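Local coordinates for Slr0280 protein (Synechocystis sp., PDB 5H3K) that is of unknown function but carries a phosphodiester glycosidase (NAGPA-type) domain, so it may act on phosphodiester-linked sugars, at residues Tyr227-Ser232 / Ser236-Gln241. Sequence-based numbering, arbitrary orientation.
Sequences YRLERS and SKVHFQ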
loop_
_atom_site.group_PDB
_atom_site.type_symbol
_atom_site.label_atom_id
_atom_site.label_comp_id
_atom_site.label_asym_id
_atom_site.label_seq_id
_atom_site.Cartn_x
_atom_site.Cartn_y
_atom_site.Cartn_z
ATOM N N TYR A 227 -24.519 9.678 -18.251
ATOM C CA TYR A 227 -23.326 9.183 -18.907
ATOM C C TYR A 227 -23.217 9.729 -20.320
ATOM O O TYR A 227 -24.214 10.144 -20.915
ATOM C CB TYR A 227 -23.295 7.657 -18.900
ATOM C CG TYR A 227 -24.334 7.006 -19.795
ATOM C CD1 TYR A 227 -25.633 6.795 -19.345
ATOM C CD2 TYR A 227 -24.010 6.592 -21.080
ATOM C CE1 TYR A 227 -26.584 6.189 -20.154
ATOM C CE2 TYR A 227 -24.955 5.982 -21.898
ATOM C CZ TYR A 227 -26.239 5.788 -21.423
ATOM O OH TYR A 227 -27.183 5.183 -22.225
ATOM N N ARG A 228 -22.004 9.721 -20.854
ATOM C CA ARG A 228 -21.734 10.353 -22.135
ATOM C C ARG A 228 -20.591 9.630 -22.799
ATOM O O ARG A 228 -19.582 9.309 -22.153
ATOM C CB ARG A 228 -21.345 11.816 -21.917
ATOM C CG ARG A 228 -21.331 12.670 -23.171
ATOM C CD ARG A 228 -21.254 14.128 -22.757
ATOM N NE ARG A 228 -21.499 15.057 -23.857
ATOM C CZ ARG A 228 -22.679 15.613 -24.104
ATOM N NH1 ARG A 228 -23.722 15.324 -23.325
ATOM N NH2 ARG A 228 -22.813 16.458 -25.120
ATOM N N LEU A 229 -20.748 9.384 -24.094
ATOM C CA LEU A 229 -19.754 8.682 -24.885
ATOM C C LEU A 229 -18.719 9.667 -25.426
ATOM O O LEU A 229 -19.077 10.740 -25.911
ATOM C CB LEU A 229 -20.470 7.974 -26.039
ATOM C CG LEU A 229 -19.833 6.806 -26.791
ATOM C CD1 LEU A 229 -18.965 5.990 -25.864
ATOM C CD2 LEU A 229 -20.921 5.922 -27.387
ATOM N N GLU A 230 -17.439 9.310 -25.330
ATOM C CA GLU A 230 -16.378 10.054 -26.013
ATOM C C GLU A 230 -15.667 9.126 -26.985
ATOM O O GLU A 230 -15.177 8.054 -26.599
ATOM C CB GLU A 230 -15.352 10.624 -25.030
ATOM C CG GLU A 230 -14.180 11.339 -25.727
ATOM C CD GLU A 230 -12.963 11.546 -24.828
ATOM O OE1 GLU A 230 -12.959 11.034 -23.685
ATOM O OE2 GLU A 230 -11.993 12.212 -25.263
ATOM N N ARG A 231 -15.606 9.532 -28.247
ATOM C CA ARG A 231 -14.882 8.761 -29.247
ATOM C C ARG A 231 -13.398 9.077 -29.126
ATOM O O ARG A 231 -13.012 10.239 -28.938
ATOM C CB ARG A 231 -15.385 9.086 -30.659
ATOM C CG ARG A 231 -16.637 8.327 -31.074
ATOM C CD ARG A 231 -17.901 8.900 -30.452
ATOM N NE ARG A 231 -19.111 8.264 -30.973
ATOM C CZ ARG A 231 -20.348 8.656 -30.682
ATOM N NH1 ARG A 231 -20.545 9.694 -29.885
ATOM N NH2 ARG A 231 -21.390 8.017 -31.200
ATOM N N SER A 232 -12.568 8.041 -29.211
ATOM C CA SER A 232 -11.125 8.214 -29.130
ATOM C C SER A 232 -10.436 7.336 -30.172
ATOM O O SER A 232 -9.661 6.441 -29.827
ATOM C CB SER A 232 -10.623 7.866 -27.722
ATOM O OG SER A 232 -9.350 8.440 -27.465
ATOM N N SER A 236 -13.095 3.975 -27.256
ATOM C CA SER A 236 -14.201 4.799 -26.798
ATOM C C SER A 236 -14.163 4.879 -25.281
ATOM O O SER A 236 -13.649 3.979 -24.606
ATOM C CB SER A 236 -15.529 4.209 -27.270
ATOM O OG SER A 236 -15.518 3.995 -28.677
ATOM N N LYS A 237 -14.682 5.974 -24.742
ATOM C CA LYS A 237 -14.807 6.125 -23.300
ATOM C C LYS A 237 -16.250 6.421 -22.952
ATOM O O LYS A 237 -16.915 7.184 -23.653
ATOM C CB LYS A 237 -13.899 7.253 -22.806
ATOM C CG LYS A 237 -12.427 6.960 -23.020
ATOM C CD LYS A 237 -11.543 8.012 -22.372
ATOM C CE LYS A 237 -10.091 7.789 -22.786
ATOM N NZ LYS A 237 -9.140 8.603 -21.992
ATOM N N VAL A 238 -16.734 5.812 -21.873
ATOM C CA VAL A 238 -18.056 6.132 -21.365
ATOM C C VAL A 238 -17.887 6.831 -20.027
ATOM O O VAL A 238 -17.444 6.223 -19.043
ATOM C CB VAL A 238 -18.928 4.884 -21.196
ATOM C CG1 VAL A 238 -20.366 5.295 -20.858
ATOM C CG2 VAL A 238 -18.908 4.033 -22.468
ATOM N N HIS A 239 -18.228 8.117 -19.999
ATOM C CA HIS A 239 -18.026 8.964 -18.830
ATOM C C HIS A 239 -19.275 9.046 -17.979
ATOM O O HIS A 239 -20.330 9.441 -18.474
ATOM C CB HIS A 239 -17.648 10.367 -19.282
ATOM C CG HIS A 239 -16.350 10.423 -20.006
ATOM N ND1 HIS A 239 -15.145 10.605 -19.353
ATOM C CD2 HIS A 239 -16.051 10.287 -21.320
ATOM C CE1 HIS A 239 -14.166 10.593 -20.235
ATOM N NE2 HIS A 239 -14.684 10.394 -21.440
ATOM N N PHE A 240 -19.153 8.689 -16.699
ATOM C CA PHE A 240 -20.301 8.646 -15.792
ATOM C C PHE A 240 -20.251 9.717 -14.723
ATOM O O PHE A 240 -19.203 9.961 -14.108
ATOM C CB PHE A 240 -20.379 7.291 -15.075
ATOM C CG PHE A 240 -20.821 6.158 -15.958
ATOM C CD1 PHE A 240 -19.903 5.476 -16.748
ATOM C CD2 PHE A 240 -22.155 5.776 -16.000
ATOM C CE1 PHE A 240 -20.315 4.424 -17.577
ATOM C CE2 PHE A 240 -22.579 4.722 -16.821
ATOM C CZ PHE A 240 -21.658 4.045 -17.607
ATOM N N GLN A 241 -21.407 10.325 -14.482
ATOM C CA GLN A 241 -21.634 11.127 -13.294
ATOM C C GLN A 241 -22.597 10.344 -12.391
ATOM O O GLN A 241 -23.764 10.138 -12.730
ATOM C CB GLN A 241 -22.233 12.480 -13.668
ATOM C CG GLN A 241 -22.420 13.418 -12.482
ATOM C CD GLN A 241 -21.100 13.988 -11.979
ATOM O OE1 GLN A 241 -20.196 14.271 -12.770
ATOM N NE2 GLN A 241 -20.982 14.154 -10.661
HETATM O O HOH W 1 -10.746 11.333 -22.231
#
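Y227 overlaps F240 through its CB, which sits over one face of the phenyl ring, offset toward the rim, in a CH-pi contact 3.9 Å from the ring centroid. The two rings run side by side with planes 27° apart, slid so far that they hardly overlap. CG of Y227 lies between the backbone N and the carbonyl carbon, and the ring, nearly perpendicular to its own strand, leans outward from 236-241 as it leaves the sheet, with CD2 meeting V238 CG1 at 3.9 Å. V238 uses its other methyl, CG2, against CD1 of L229. On this face Y227 and F240 pack on V167 of strand 164-171, Y227 also on V156 of strand 153-161, while V238 touches I190; the Y227 hydroxyl ends in a hydrogen bond to D158.

The other face is polar. Here E230, its chain extended, presents OE1 to NE2 of H239, a diagonal neighbour, over 2.9 Å with an N-H...O angle of 154°. The imidazole donates almost in its own plane and reaches the carboxylate oxygen on the anti side, the two planes turned 35° apart. A water 2.7 Å from E230 OE1 donates to that same oxygen and accepts from K237 NZ, bridging opposite charges that do not touch directly. OE1 thus accepts two bonds, which with K237 nearby would probably favour the ionised form.

Between the two faces, R228 with H239 and E230 with K237 form hydrogen-bonded pairs, each closed by two N-H...O bonds; the bond from H239 N to R228 O is 2.8 Å. Non-hydrogen-bonded pairs alternate with them, and there Y227 CA approaches H239 O. This alternation, with side chains sorted by face, is characteristic of an antiparallel beta hairpin, here at the margin of a four-stranded sheet that packs face to face against another as a beta sandwich.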